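Long-range contact in CRISPR-associated protein, Cse1 family (Acidimicrobium ferrooxidans, PDB 4H3T), which probably serves as the large subunit of a type I-E Cascade complex, the CRISPR RNA-guided surveillance assembly that recognises invading DNA: residues Trp98-Phe112 and Asp233-Thr245. The protein carries 1 engineered substitution. Sequence-based numbering, arbitrary orientation.
Sequences WRHRFDLFSKEFPFF and DVPAWERDPLGPT. With GOL (glycerol), chain B.
Phe102 overlaps the indole of Trp237 edge-to-face, its CZ lying over the five-membered ring, with the planes at 50° and the centroids 4.5 Å apart. Phe102, Phe111 and Trp237 form an aromatic cluster that joins two long loops of the Cse1 fold, one following helix 88-98, the other leading to strand 248-249; Phe111 CE1 lies 3.7 Å from Trp237 CE3, its ring near parallel to the indole but slid apart. Pro235 CG covers the indole's second face, and Tyr94 takes the NE1 hydrogen bond. The polar counterpart is Arg101, which shows how one guanidinium can tie together two loops distant in sequence through a single backbone carbonyl: bent at chi2 and chi3, its chain turns NH1 and NH2 end-on to Arg239 O, at 2.9 and 2.8 Å. Trp237 O sits over the guanidinium's face, and NH2 also bonds O2 of a glycerol, probably from the crystallisation liquor. Replacing Arg101 with a leucine would probably leave Arg239 O without its two donors and the glycerol O2 without the NH2 bond. Next to Trp237, Glu238 lays its aliphatic chain across Trp98, while its carboxylate is held by Arg66 and Tyr94. Glu238 CG stands 3.6 Å from the centroid of the six-membered Trp98 ring, a CH-pi contact only 11° off the normal.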
ATOM      1  N   TRP A  98       5.577   8.921  28.816  1.00 52.68           N
ATOM      2  CA  TRP A  98       4.403   9.238  28.016  1.00 51.62           C
ATOM      3  C   TRP A  98       3.210   8.349  28.199  1.00 55.29           C
ATOM      4  O   TRP A  98       2.173   8.598  27.535  1.00 52.45           O
ATOM      5  CB  TRP A  98       4.831   9.183  26.540  1.00 48.80           C
ATOM      6  CG  TRP A  98       5.784  10.296  26.198  1.00 49.84           C
ATOM      7  CD1 TRP A  98       7.133  10.209  26.038  1.00 52.78           C
ATOM      8  CD2 TRP A  98       5.466  11.687  26.163  1.00 50.06           C
ATOM      9  NE1 TRP A  98       7.669  11.456  25.836  1.00 52.46           N
ATOM     10  CE2 TRP A  98       6.666  12.388  25.907  1.00 54.29           C
ATOM     11  CE3 TRP A  98       4.276  12.413  26.335  1.00 50.34           C
ATOM     12  CZ2 TRP A  98       6.708  13.776  25.791  1.00 53.95           C
ATOM     13  CZ3 TRP A  98       4.320  13.790  26.232  1.00 52.21           C
ATOM     14  CH2 TRP A  98       5.517  14.460  25.939  1.00 53.43           C
ATOM     15  N   ARG A  99       3.269   7.363  29.077  1.00 50.87           N
ATOM     16  CA  ARG A  99       2.111   6.466  29.122  1.00 52.30           C
ATOM     17  C   ARG A  99       0.821   7.133  29.613  1.00 52.80           C
ATOM     18  O   ARG A  99      -0.230   6.634  29.245  1.00 51.35           O
ATOM     19  CB  ARG A  99       2.361   5.191  29.873  1.00 57.29           C
ATOM     20  CG  ARG A  99       2.402   5.325  31.330  1.00 51.74           C
ATOM     21  CD  ARG A  99       3.062   4.109  31.952  1.00 65.88           C
ATOM     22  NE  ARG A  99       2.307   2.867  31.739  1.00 65.34           N
ATOM     23  CZ  ARG A  99       2.642   1.676  32.246  1.00 89.07           C
ATOM     24  NH1 ARG A  99       3.745   1.538  32.975  1.00 86.71           N
ATOM     25  NH2 ARG A  99       1.877   0.614  32.025  1.00 75.73           N
ATOM     26  N   HIS A 100       0.878   8.322  30.243  1.00 48.74           N
ATOM     27  CA  HIS A 100      -0.343   9.083  30.579  1.00 49.28           C
ATOM     28  C   HIS A 100      -1.090   9.536  29.275  1.00 47.62           C
ATOM     29  O   HIS A 100      -2.250   9.963  29.315  1.00 47.59           O
ATOM     30  CB  HIS A 100       0.013  10.299  31.469  1.00 51.08           C
ATOM     31  CG  HIS A 100       0.816  11.364  30.754  1.00 54.49           C
ATOM     32  ND1 HIS A 100       2.187  11.210  30.517  1.00 57.51           N
ATOM     33  CD2 HIS A 100       0.435  12.590  30.310  1.00 56.33           C
ATOM     34  CE1 HIS A 100       2.582  12.311  29.888  1.00 57.24           C
ATOM     35  NE2 HIS A 100       1.560  13.164  29.710  1.00 57.47           N
ATOM     36  N   ARG A 101      -0.434   9.401  28.126  1.00 44.75           N
ATOM     37  CA  ARG A 101      -1.016   9.730  26.823  1.00 42.80           C
ATOM     38  C   ARG A 101      -1.412   8.515  25.992  1.00 46.88           C
ATOM     39  O   ARG A 101      -1.998   8.721  24.918  1.00 44.55           O
ATOM     40  CB  ARG A 101      -0.047  10.608  26.033  1.00 41.30           C
ATOM     41  CG  ARG A 101       0.260  11.948  26.713  1.00 44.15           C
ATOM     42  CD  ARG A 101      -0.960  12.886  26.829  1.00 47.97           C
ATOM     43  NE  ARG A 101      -1.512  13.252  25.499  1.00 45.96           N
ATOM     44  CZ  ARG A 101      -1.207  14.333  24.793  1.00 49.13           C
ATOM     45  NH1 ARG A 101      -0.316  15.222  25.257  1.00 46.98           N
ATOM     46  NH2 ARG A 101      -1.764  14.533  23.607  1.00 43.42           N
ATOM     47  N   PHE A 102      -1.152   7.278  26.484  1.00 43.19           N
ATOM     48  CA  PHE A 102      -1.483   6.040  25.790  1.00 43.04           C
ATOM     49  C   PHE A 102      -2.701   5.321  26.354  1.00 46.19           C
ATOM     50  O   PHE A 102      -2.940   4.185  25.977  1.00 44.37           O
ATOM     51  CB  PHE A 102      -0.285   5.093  25.799  1.00 44.13           C
ATOM     52  CG  PHE A 102       0.723   5.525  24.771  1.00 45.36           C
ATOM     53  CD1 PHE A 102       0.577   5.168  23.441  1.00 45.62           C
ATOM     54  CD2 PHE A 102       1.820   6.296  25.135  1.00 49.21           C
ATOM     55  CE1 PHE A 102       1.477   5.615  22.486  1.00 46.26           C
ATOM     56  CE2 PHE A 102       2.709   6.765  24.180  1.00 51.32           C
ATOM     57  CZ  PHE A 102       2.550   6.395  22.862  1.00 47.28           C
ATOM     58  N   ASP A 103      -3.500   5.980  27.173  1.00 44.62           N
ATOM     59  CA  ASP A 103      -4.721   5.367  27.711  1.00 42.40           C
ATOM     60  C   ASP A 103      -5.874   5.666  26.718  1.00 44.50           C
ATOM     61  O   ASP A 103      -6.286   6.814  26.496  1.00 42.71           O
ATOM     62  CB  ASP A 103      -4.971   5.834  29.173  1.00 45.01           C
ATOM     63  CG  ASP A 103      -6.225   5.281  29.884  1.00 47.84           C
ATOM     64  OD1 ASP A 103      -6.885   4.370  29.335  1.00 43.98           O
ATOM     65  OD2 ASP A 103      -6.557   5.788  30.961  1.00 53.45           O
ATOM     66  N   LEU A 104      -6.429   4.589  26.149  1.00 42.67           N
ATOM     67  CA  LEU A 104      -7.556   4.692  25.226  1.00 42.11           C
ATOM     68  C   LEU A 104      -8.810   5.338  25.864  1.00 44.57           C
ATOM     69  O   LEU A 104      -9.604   5.945  25.153  1.00 42.66           O
ATOM     70  CB  LEU A 104      -7.932   3.276  24.725  1.00 40.95           C
ATOM     71  CG  LEU A 104      -8.747   3.193  23.439  1.00 40.62           C
ATOM     72  CD1 LEU A 104      -7.955   3.694  22.240  1.00 39.13           C
ATOM     73  CD2 LEU A 104      -9.232   1.760  23.208  1.00 39.77           C
ATOM     74  N   PHE A 105      -9.005   5.170  27.181  1.00 43.16           N
ATOM     75  CA  PHE A 105     -10.168   5.707  27.880  1.00 44.78           C
ATOM     76  C   PHE A 105      -9.807   6.757  28.922  1.00 48.53           C
ATOM     77  O   PHE A 105     -10.596   7.000  29.822  1.00 47.67           O
ATOM     78  CB  PHE A 105     -10.976   4.563  28.513  1.00 46.92           C
ATOM     79  CG  PHE A 105     -11.281   3.432  27.548  1.00 44.82           C
ATOM     80  CD1 PHE A 105     -11.825   3.689  26.297  1.00 44.52           C
ATOM     81  CD2 PHE A 105     -10.988   2.119  27.882  1.00 44.73           C
ATOM     82  CE1 PHE A 105     -12.134   2.639  25.417  1.00 44.43           C
ATOM     83  CE2 PHE A 105     -11.359   1.067  27.044  1.00 45.76           C
ATOM     84  CZ  PHE A 105     -11.915   1.330  25.810  1.00 44.14           C
ATOM     85  N   SER A 106      -8.676   7.464  28.750  1.00 45.63           N
ATOM     86  CA  SER A 106      -8.319   8.559  29.655  1.00 46.86           C
ATOM     87  C   SER A 106      -9.425   9.615  29.611  1.00 50.72           C
ATOM     88  O   SER A 106      -9.953   9.894  28.537  1.00 47.88           O
ATOM     89  CB  SER A 106      -6.989   9.193  29.259  1.00 47.88           C
ATOM     90  OG  SER A 106      -6.777  10.411  29.960  1.00 52.09           O
ATOM     91  N   LYS A 107      -9.796  10.166  30.748  1.00 50.04           N
ATOM     92  CA  LYS A 107     -10.832  11.215  30.755  1.00 52.06           C
ATOM     93  C   LYS A 107     -10.268  12.571  30.262  1.00 55.01           C
ATOM     94  O   LYS A 107     -11.014  13.389  29.772  1.00 56.18           O
ATOM     95  CB  LYS A 107     -11.477  11.344  32.155  1.00 59.45           C
ATOM     96  CG  LYS A 107     -12.639  10.332  32.338  1.00 81.55           C
ATOM     97  CD  LYS A 107     -13.631  10.693  33.442  1.00101.93           C
ATOM     98  CE  LYS A 107     -13.249  10.200  34.817  1.00119.98           C
ATOM     99  NZ  LYS A 107     -14.268  10.597  35.829  1.00136.27           N
ATOM    100  N   GLU A 108      -8.970  12.777  30.303  1.00 50.73           N
ATOM    101  CA  GLU A 108      -8.378  14.024  29.857  1.00 49.22           C
ATOM    102  C   GLU A 108      -7.611  13.874  28.544  1.00 53.15           C
ATOM    103  O   GLU A 108      -7.684  14.774  27.717  1.00 52.56           O
ATOM    104  CB  GLU A 108      -7.459  14.550  30.986  1.00 52.11           C
ATOM    105  CG  GLU A 108      -6.699  15.806  30.622  1.00 61.32           C
ATOM    106  CD  GLU A 108      -5.924  16.476  31.748  1.00 87.40           C
ATOM    107  OE1 GLU A 108      -5.601  15.800  32.752  1.00 79.08           O
ATOM    108  OE2 GLU A 108      -5.556  17.660  31.571  1.00 75.69           O
ATOM    109  N   PHE A 109      -6.850  12.782  28.352  1.00 46.85           N
ATOM    110  CA  PHE A 109      -6.025  12.609  27.170  1.00 46.71           C
ATOM    111  C   PHE A 109      -6.302  11.296  26.419  1.00 48.14           C
ATOM    112  O   PHE A 109      -5.380  10.502  26.219  1.00 45.98           O
ATOM    113  CB  PHE A 109      -4.571  12.598  27.606  1.00 49.77           C
ATOM    114  CG  PHE A 109      -4.107  13.780  28.395  1.00 54.06           C
ATOM    115  CD1 PHE A 109      -3.823  14.975  27.765  1.00 59.88           C
ATOM    116  CD2 PHE A 109      -3.834  13.662  29.749  1.00 59.17           C
ATOM    117  CE1 PHE A 109      -3.309  16.061  28.483  1.00 64.06           C
ATOM    118  CE2 PHE A 109      -3.350  14.751  30.479  1.00 64.33           C
ATOM    119  CZ  PHE A 109      -3.086  15.943  29.838  1.00 63.63           C
ATOM    120  N   PRO A 110      -7.574  10.958  26.128  1.00 43.59           N
ATOM    121  CA  PRO A 110      -7.819   9.690  25.425  1.00 40.41           C
ATOM    122  C   PRO A 110      -6.983   9.624  24.143  1.00 42.80           C
ATOM    123  O   PRO A 110      -6.966  10.555  23.327  1.00 41.56           O
ATOM    124  CB  PRO A 110      -9.302   9.672  25.203  1.00 41.75           C
ATOM    125  CG  PRO A 110      -9.727  11.090  25.259  1.00 47.11           C
ATOM    126  CD  PRO A 110      -8.788  11.773  26.215  1.00 43.56           C
ATOM    127  N   PHE A 111      -6.286   8.487  23.975  1.00 40.08           N
ATOM    128  CA  PHE A 111      -5.380   8.283  22.851  1.00 37.39           C
ATOM    129  C   PHE A 111      -6.089   8.445  21.502  1.00 39.31           C
ATOM    130  O   PHE A 111      -7.096   7.787  21.263  1.00 36.47           O
ATOM    131  CB  PHE A 111      -4.757   6.885  22.928  1.00 37.70           C
ATOM    132  CG  PHE A 111      -3.795   6.586  21.795  1.00 39.20           C
ATOM    133  CD1 PHE A 111      -2.494   7.022  21.848  1.00 41.33           C
ATOM    134  CD2 PHE A 111      -4.205   5.858  20.685  1.00 40.99           C
ATOM    135  CE1 PHE A 111      -1.610   6.757  20.803  1.00 43.58           C
ATOM    136  CE2 PHE A 111      -3.300   5.549  19.662  1.00 43.13           C
ATOM    137  CZ  PHE A 111      -2.009   6.002  19.738  1.00 40.06           C
ATOM    138  N   PHE A 112      -5.567   9.327  20.637  1.00 38.32           N
ATOM    139  CA  PHE A 112      -6.066   9.614  19.295  1.00 36.23           C
ATOM    140  C   PHE A 112      -7.521  10.072  19.303  1.00 39.11           C
ATOM    141  O   PHE A 112      -8.258   9.968  18.279  1.00 37.44           O
ATOM    142  CB  PHE A 112      -5.836   8.388  18.375  1.00 38.07           C
ATOM    143  CG  PHE A 112      -4.502   8.309  17.675  1.00 36.47           C
ATOM    144  CD1 PHE A 112      -3.356   8.870  18.238  1.00 39.50           C
ATOM    145  CD2 PHE A 112      -4.398   7.746  16.408  1.00 37.72           C
ATOM    146  CE1 PHE A 112      -2.143   8.864  17.533  1.00 40.09           C
ATOM    147  CE2 PHE A 112      -3.178   7.695  15.745  1.00 41.39           C
ATOM    148  CZ  PHE A 112      -2.040   8.173  16.350  1.00 38.89           C
ATOM    149  N   ASP A 233      10.572  17.058  15.829  1.00 52.44           N
ATOM    150  CA  ASP A 233       9.422  16.456  15.109  1.00 50.80           C
ATOM    151  C   ASP A 233       8.739  15.456  16.036  1.00 52.32           C
ATOM    152  O   ASP A 233       9.254  14.380  16.248  1.00 50.53           O
ATOM    153  CB  ASP A 233       9.914  15.808  13.810  1.00 50.35           C
ATOM    154  CG  ASP A 233       8.920  14.863  13.168  1.00 50.49           C
ATOM    155  OD1 ASP A 233       7.697  15.171  13.185  1.00 47.89           O
ATOM    156  OD2 ASP A 233       9.358  13.818  12.653  1.00 51.47           O
ATOM    157  N   VAL A 234       7.612  15.840  16.642  1.00 51.53           N
ATOM    158  CA  VAL A 234       6.998  14.998  17.651  1.00 49.58           C
ATOM    159  C   VAL A 234       5.614  14.449  17.189  1.00 48.03           C
ATOM    160  O   VAL A 234       4.869  15.080  16.462  1.00 46.14           O
ATOM    161  CB  VAL A 234       6.933  15.703  19.049  1.00 53.16           C
ATOM    162  CG1 VAL A 234       8.323  16.185  19.480  1.00 55.77           C
ATOM    163  CG2 VAL A 234       5.940  16.852  19.091  1.00 52.29           C
ATOM    164  N   PRO A 235       5.263  13.275  17.684  1.00 43.03           N
ATOM    165  CA  PRO A 235       3.980  12.672  17.306  1.00 41.16           C
ATOM    166  C   PRO A 235       2.802  13.301  18.058  1.00 46.05           C
ATOM    167  O   PRO A 235       2.991  14.035  19.026  1.00 45.27           O
ATOM    168  CB  PRO A 235       4.180  11.207  17.684  1.00 41.58           C
ATOM    169  CG  PRO A 235       5.110  11.252  18.813  1.00 46.75           C
ATOM    170  CD  PRO A 235       6.038  12.354  18.547  1.00 44.02           C
ATOM    171  N   ALA A 236       1.602  12.941  17.636  1.00 43.35           N
ATOM    172  CA  ALA A 236       0.359  13.505  18.129  1.00 44.01           C
ATOM    173  C   ALA A 236       0.199  13.413  19.663  1.00 47.60           C
ATOM    174  O   ALA A 236      -0.297  14.372  20.265  1.00 45.25           O
ATOM    175  CB  ALA A 236      -0.830  12.864  17.437  1.00 42.89           C
ATOM    176  N   TRP A 237       0.607  12.299  20.258  1.00 45.39           N
ATOM    177  CA  TRP A 237       0.483  12.073  21.711  1.00 46.68           C
ATOM    178  C   TRP A 237       1.498  12.868  22.517  1.00 51.53           C
ATOM    179  O   TRP A 237       1.329  12.918  23.711  1.00 55.37           O
ATOM    180  CB  TRP A 237       0.566  10.581  22.103  1.00 44.81           C
ATOM    181  CG  TRP A 237       1.832   9.934  21.706  1.00 44.76           C
ATOM    182  CD1 TRP A 237       3.063  10.067  22.296  1.00 46.44           C
ATOM    183  CD2 TRP A 237       2.033   9.181  20.512  1.00 43.83           C
ATOM    184  NE1 TRP A 237       3.977   9.326  21.620  1.00 45.88           N
ATOM    185  CE2 TRP A 237       3.388   8.819  20.476  1.00 46.17           C
ATOM    186  CE3 TRP A 237       1.182   8.727  19.498  1.00 43.41           C
ATOM    187  CZ2 TRP A 237       3.921   8.063  19.441  1.00 44.45           C
ATOM    188  CZ3 TRP A 237       1.720   7.983  18.471  1.00 44.02           C
ATOM    189  CH2 TRP A 237       3.069   7.604  18.492  1.00 44.34           C
ATOM    190  N   GLU A 238       2.501  13.529  21.903  1.00 46.00           N
ATOM    191  CA  GLU A 238       3.395  14.445  22.604  1.00 47.05           C
ATOM    192  C   GLU A 238       2.898  15.835  22.428  1.00 52.07           C
ATOM    193  O   GLU A 238       3.364  16.710  23.096  1.00 53.36           O
ATOM    194  CB  GLU A 238       4.852  14.346  22.105  1.00 48.92           C
ATOM    195  CG  GLU A 238       5.476  13.006  22.448  1.00 51.13           C
ATOM    196  CD  GLU A 238       6.962  12.978  22.211  1.00 46.41           C
ATOM    197  OE1 GLU A 238       7.617  14.026  22.370  1.00 50.80           O
ATOM    198  OE2 GLU A 238       7.476  11.900  21.851  1.00 47.91           O
ATOM    199  N   ARG A 239       1.978  16.074  21.503  1.00 49.87           N
ATOM    200  CA  ARG A 239       1.455  17.430  21.292  1.00 50.94           C
ATOM    201  C   ARG A 239       0.253  17.665  22.224  1.00 52.76           C
ATOM    202  O   ARG A 239      -0.286  16.740  22.836  1.00 49.78           O
ATOM    203  CB  ARG A 239       1.087  17.579  19.792  1.00 53.30           C
ATOM    204  CG  ARG A 239       2.306  17.378  18.894  1.00 54.63           C
ATOM    205  CD  ARG A 239       1.952  16.976  17.431  1.00 61.68           C
ATOM    206  NE  ARG A 239       2.024  18.158  16.590  1.00 75.33           N
ATOM    207  CZ  ARG A 239       3.089  18.577  15.919  1.00 74.36           C
ATOM    208  NH1 ARG A 239       3.041  19.703  15.229  1.00 66.96           N
ATOM    209  NH2 ARG A 239       4.198  17.852  15.897  1.00 63.01           N
ATOM    210  N   ASP A 240      -0.131  18.900  22.360  1.00 49.64           N
ATOM    211  CA  ASP A 240      -1.343  19.221  23.093  1.00 51.01           C
ATOM    212  C   ASP A 240      -2.540  18.482  22.467  1.00 52.07           C
ATOM    213  O   ASP A 240      -2.622  18.401  21.226  1.00 52.53           O
ATOM    214  CB  ASP A 240      -1.651  20.707  23.029  1.00 54.54           C
ATOM    215  CG  ASP A 240      -0.686  21.599  23.773  1.00 69.60           C
ATOM    216  OD1 ASP A 240       0.018  21.090  24.674  1.00 70.05           O
ATOM    217  OD2 ASP A 240      -0.610  22.787  23.428  1.00 74.61           O
ATOM    218  N   PRO A 241      -3.429  17.956  23.297  1.00 46.65           N
ATOM    219  CA  PRO A 241      -4.612  17.295  22.757  1.00 46.73           C
ATOM    220  C   PRO A 241      -5.423  18.260  21.897  1.00 49.56           C
ATOM    221  O   PRO A 241      -5.485  19.456  22.185  1.00 48.23           O
ATOM    222  CB  PRO A 241      -5.412  16.872  24.012  1.00 48.85           C
ATOM    223  CG  PRO A 241      -4.806  17.631  25.127  1.00 56.72           C
ATOM    224  CD  PRO A 241      -3.436  17.981  24.777  1.00 52.09           C
ATOM    225  N   LEU A 242      -6.099  17.723  20.905  1.00 45.47           N
ATOM    226  CA  LEU A 242      -6.901  18.520  19.981  1.00 44.80           C
ATOM    227  C   LEU A 242      -8.382  18.665  20.431  1.00 49.67           C
ATOM    228  O   LEU A 242      -8.843  18.043  21.376  1.00 50.84           O
ATOM    229  CB  LEU A 242      -6.799  17.882  18.596  1.00 42.45           C
ATOM    230  CG  LEU A 242      -5.352  17.805  18.063  1.00 46.81           C
ATOM    231  CD1 LEU A 242      -5.271  17.177  16.717  1.00 48.14           C
ATOM    232  CD2 LEU A 242      -4.696  19.183  17.993  1.00 53.34           C
ATOM    233  N   GLY A 243      -9.047  19.615  19.820  1.00 46.57           N
ATOM    234  CA  GLY A 243     -10.435  19.936  20.084  1.00 45.72           C
ATOM    235  C   GLY A 243     -11.261  19.678  18.826  1.00 49.87           C
ATOM    236  O   GLY A 243     -10.753  19.108  17.862  1.00 48.14           O
ATOM    237  N   PRO A 244     -12.507  20.203  18.782  1.00 46.57           N
ATOM    238  CA  PRO A 244     -13.356  20.040  17.585  1.00 44.96           C
ATOM    239  C   PRO A 244     -12.938  20.842  16.344  1.00 49.06           C
ATOM    240  O   PRO A 244     -13.383  20.517  15.256  1.00 49.34           O
ATOM    241  CB  PRO A 244     -14.733  20.489  18.065  1.00 47.29           C
ATOM    242  CG  PRO A 244     -14.465  21.401  19.214  1.00 53.68           C
ATOM    243  CD  PRO A 244     -13.202  20.928  19.862  1.00 48.22           C
ATOM    244  N   THR A 245     -12.058  21.843  16.484  1.00 46.73           N
ATOM    245  CA  THR A 245     -11.607  22.677  15.377  1.00 47.02           C
ATOM    246  C   THR A 245     -10.535  21.905  14.602  1.00 49.98           C
ATOM    247  O   THR A 245      -9.867  21.025  15.163  1.00 47.01           O
ATOM    248  CB  THR A 245     -11.121  24.006  15.887  1.00 55.04           C
ATOM    249  OG1 THR A 245     -10.016  23.751  16.735  1.00 54.51           O
ATOM    250  CG2 THR A 245     -12.204  24.762  16.648  1.00 50.12           C
TER
HETATM  251  C1  GOL B 601      -3.424  12.258  20.688  1.00 37.31           C
HETATM  252  O1  GOL B 601      -3.280  11.048  21.435  1.00 39.43           O
HETATM  253  C2  GOL B 601      -4.615  13.031  21.193  1.00 39.73           C
HETATM  254  O2  GOL B 601      -4.319  13.625  22.469  1.00 41.84           O
HETATM  255  C3  GOL B 601      -5.067  14.067  20.191  1.00 47.18           C
HETATM  256  O3  GOL B 601      -6.301  14.709  20.545  1.00 44.95           O